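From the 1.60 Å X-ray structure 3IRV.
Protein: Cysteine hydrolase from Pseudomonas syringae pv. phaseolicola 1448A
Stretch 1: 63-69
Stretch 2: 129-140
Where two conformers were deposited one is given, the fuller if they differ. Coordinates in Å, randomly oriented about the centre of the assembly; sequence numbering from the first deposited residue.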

# COMPACT_ATOMS: atom_id res chain seq x y z
N ALA A 63 -18.81 8.46 22.60
CA ALA A 63 -19.42 9.33 21.60
C ALA A 63 -20.21 8.56 20.54
O ALA A 63 -20.59 9.15 19.50
CB ALA A 63 -18.34 10.18 20.95
N GLN A 64 -20.40 7.26 20.76
CA GLN A 64 -21.13 6.39 19.84
C GLN A 64 -20.41 6.31 18.47
O GLN A 64 -21.05 6.20 17.42
CB GLN A 64 -22.60 6.83 19.68
CG GLN A 64 -23.57 6.26 20.71
CD GLN A 64 -23.15 6.51 22.15
OE1 GLN A 64 -22.93 7.65 22.56
NE2 GLN A 64 -23.03 5.43 22.92
N VAL A 65 -19.08 6.39 18.51
CA VAL A 65 -18.26 6.21 17.32
C VAL A 65 -17.96 4.70 17.26
O VAL A 65 -17.41 4.14 18.22
CB VAL A 65 -16.94 7.02 17.40
CG1 VAL A 65 -15.97 6.60 16.29
CG2 VAL A 65 -17.23 8.53 17.30
N MET A 66 -18.35 4.05 16.17
CA MET A 66 -18.20 2.59 16.04
C MET A 66 -16.75 2.17 16.13
O MET A 66 -15.89 2.81 15.55
CB MET A 66 -18.79 2.10 14.70
CG MET A 66 -18.63 0.58 14.43
SD MET A 66 -19.58 -0.06 12.99
CE MET A 66 -19.24 1.27 11.89
N VAL A 67 -16.50 1.11 16.90
CA VAL A 67 -15.17 0.54 17.03
C VAL A 67 -15.13 -0.81 16.31
O VAL A 67 -15.95 -1.69 16.60
CB VAL A 67 -14.83 0.30 18.51
CG1 VAL A 67 -13.54 -0.48 18.63
CG2 VAL A 67 -14.72 1.64 19.23
N ILE A 68 -14.16 -0.95 15.41
CA ILE A 68 -13.98 -2.18 14.61
C ILE A 68 -12.59 -2.73 14.83
O ILE A 68 -11.61 -2.00 14.67
CB ILE A 68 -14.14 -1.89 13.11
CG1 ILE A 68 -15.53 -1.30 12.85
CG2 ILE A 68 -13.88 -3.16 12.27
CD1 ILE A 68 -15.76 -0.66 11.46
N TYR A 69 -12.48 -4.00 15.20
CA TYR A 69 -11.18 -4.65 15.32
C TYR A 69 -10.94 -5.50 14.08
O TYR A 69 -11.83 -6.21 13.66
CB TYR A 69 -11.16 -5.59 16.52
CG TYR A 69 -11.28 -4.93 17.86
CD1 TYR A 69 -10.13 -4.78 18.66
CD2 TYR A 69 -12.53 -4.50 18.38
CE1 TYR A 69 -10.21 -4.19 19.94
CE2 TYR A 69 -12.62 -3.91 19.65
CZ TYR A 69 -11.45 -3.76 20.42
OH TYR A 69 -11.59 -3.18 21.69
N ASP A 129 -15.35 -8.16 5.20
CA ASP A 129 -16.65 -7.54 5.56
C ASP A 129 -16.60 -6.02 5.77
O ASP A 129 -17.63 -5.39 5.95
CB ASP A 129 -17.14 -8.15 6.88
CG ASP A 129 -17.60 -9.59 6.76
OD1 ASP A 129 -17.60 -10.17 5.64
OD2 ASP A 129 -17.98 -10.16 7.82
N LEU A 130 -15.39 -5.42 5.80
CA LEU A 130 -15.26 -4.06 6.33
C LEU A 130 -16.08 -3.02 5.56
O LEU A 130 -16.76 -2.20 6.17
CB LEU A 130 -13.79 -3.64 6.37
CG LEU A 130 -13.51 -2.27 6.96
CD1 LEU A 130 -14.05 -2.16 8.39
CD2 LEU A 130 -12.00 -1.97 6.91
N ASP A 131 -16.07 -3.08 4.23
CA ASP A 131 -16.78 -2.07 3.46
C ASP A 131 -18.29 -2.13 3.72
O ASP A 131 -18.96 -1.10 3.77
CB ASP A 131 -16.48 -2.21 1.97
CG ASP A 131 -16.85 -0.97 1.19
OD1 ASP A 131 -16.35 0.13 1.51
OD2 ASP A 131 -17.67 -1.11 0.26
N THR A 132 -18.81 -3.35 3.91
CA THR A 132 -20.25 -3.50 4.22
C THR A 132 -20.56 -2.86 5.58
O THR A 132 -21.50 -2.05 5.70
CB THR A 132 -20.65 -4.98 4.21
OG1 THR A 132 -20.48 -5.52 2.90
CG2 THR A 132 -22.11 -5.17 4.70
N VAL A 133 -19.75 -3.17 6.58
CA VAL A 133 -19.94 -2.65 7.93
C VAL A 133 -19.92 -1.09 7.92
O VAL A 133 -20.78 -0.43 8.52
CB VAL A 133 -18.91 -3.26 8.89
CG1 VAL A 133 -18.93 -2.58 10.27
CG2 VAL A 133 -19.13 -4.79 9.01
N LEU A 134 -18.96 -0.52 7.19
CA LEU A 134 -18.81 0.94 7.18
C LEU A 134 -19.93 1.58 6.38
O LEU A 134 -20.58 2.53 6.84
CB LEU A 134 -17.46 1.31 6.56
CG LEU A 134 -16.23 0.88 7.37
CD1 LEU A 134 -14.96 1.19 6.57
CD2 LEU A 134 -16.21 1.64 8.72
N ARG A 135 -20.18 1.09 5.17
CA ARG A 135 -21.20 1.76 4.34
C ARG A 135 -22.61 1.56 4.87
O ARG A 135 -23.43 2.46 4.74
CB ARG A 135 -21.11 1.34 2.86
CG ARG A 135 -19.80 1.75 2.17
CD ARG A 135 -19.57 3.27 2.16
NE ARG A 135 -18.41 3.63 1.33
CZ ARG A 135 -17.87 4.84 1.22
NH1 ARG A 135 -18.37 5.87 1.89
NH2 ARG A 135 -16.81 5.00 0.43
N ALA A 136 -22.88 0.41 5.50
CA ALA A 136 -24.21 0.19 6.11
C ALA A 136 -24.53 1.28 7.16
O ALA A 136 -25.70 1.66 7.34
CB ALA A 136 -24.28 -1.19 6.74
N ARG A 137 -23.50 1.77 7.84
CA ARG A 137 -23.66 2.82 8.87
C ARG A 137 -23.48 4.24 8.29
O ARG A 137 -23.53 5.22 9.03
CB ARG A 137 -22.66 2.58 10.01
CG ARG A 137 -22.95 3.37 11.29
CD ARG A 137 -21.78 3.29 12.24
NE ARG A 137 -21.96 3.98 13.52
CZ ARG A 137 -22.52 3.44 14.60
NH1 ARG A 137 -22.99 2.19 14.57
NH2 ARG A 137 -22.61 4.16 15.71
N ASP A 138 -23.25 4.32 6.98
CA ASP A 138 -22.98 5.57 6.26
C ASP A 138 -21.69 6.23 6.76
O ASP A 138 -21.59 7.47 6.79
CB ASP A 138 -24.16 6.57 6.34
CG ASP A 138 -24.16 7.58 5.18
OD1 ASP A 138 -23.56 7.31 4.10
OD2 ASP A 138 -24.76 8.65 5.37
N VAL A 139 -20.72 5.41 7.18
CA VAL A 139 -19.44 5.97 7.63
C VAL A 139 -18.61 6.34 6.41
O VAL A 139 -18.55 5.57 5.45
CB VAL A 139 -18.67 4.93 8.47
CG1 VAL A 139 -17.20 5.34 8.65
CG2 VAL A 139 -19.38 4.73 9.81
N ASP A 140 -17.98 7.51 6.46
CA ASP A 140 -17.04 7.90 5.38
C ASP A 140 -15.67 8.35 5.91
O ASP A 140 -14.81 8.79 5.13
CB ASP A 140 -17.66 8.96 4.46
CG ASP A 140 -17.75 10.34 5.11
OD1 ASP A 140 -17.53 10.49 6.33
OD2 ASP A 140 -18.08 11.31 4.38
O HOH W 1 -19.99 5.62 14.29

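The strand that carries Ile68 and the helix that carries Val133 run antiparallel, with axes 11.0 Å apart at closest approach. Side chains fill that gap. Together the two stretches bury 327 Å², and Met66, Arg137 and Ile68 account for most of it.

Met66 and Ile68 are two apart in sequence, so both point toward the helix, while Val67 between them does not reach it. Met66 is the residue most covered. Its side chain is extended through chi1 and chi2 (both t), and chi3 is p. The long, unbranched chain carries its end far enough to meet several partners. Met66 SD lies 3.8 Å from Val133 CG1. Met66 CE lies 4.0 Å from Val139 CG2 and 3.3 Å from Arg137 CD, the latter a tight contact with the aliphatic part of the arginine.

Ile68 is buried. With chi1 m and chi2 t, Ile68 CD1 reaches Leu134 CD2 at 3.6 Å, Leu130 CD1 at 3.8 Å and Val133 CG1 at 3.9 Å. Leu130 and Leu134 leave the helix sideways, but their ends come nearer to the strand. Val133 points toward it directly, and its CG1 touches both Met66 and Ile68. These apolar side chains need no polar partner here.

Arg137 follows the helix and is exposed, yet covers much of the surface. Its side chain is extended, with chi1 to chi3 all t, and runs alongside the Met66 side chain, whose CB lies over one face of the guanidinium. Gln64 O sits at the guanidinium edge and accepts a weak hydrogen bond from Arg137 NH2 at 3.1 Å. Water 1 adds a bridge: its O accepts from Met66 N at 2.9 Å and, weakly, from Arg137 NE at 2.7 Å. Arginine suits this place because its methylene chain can pack on methionine while NE and NH2 still find polar partners in water 1 and Gln64 O.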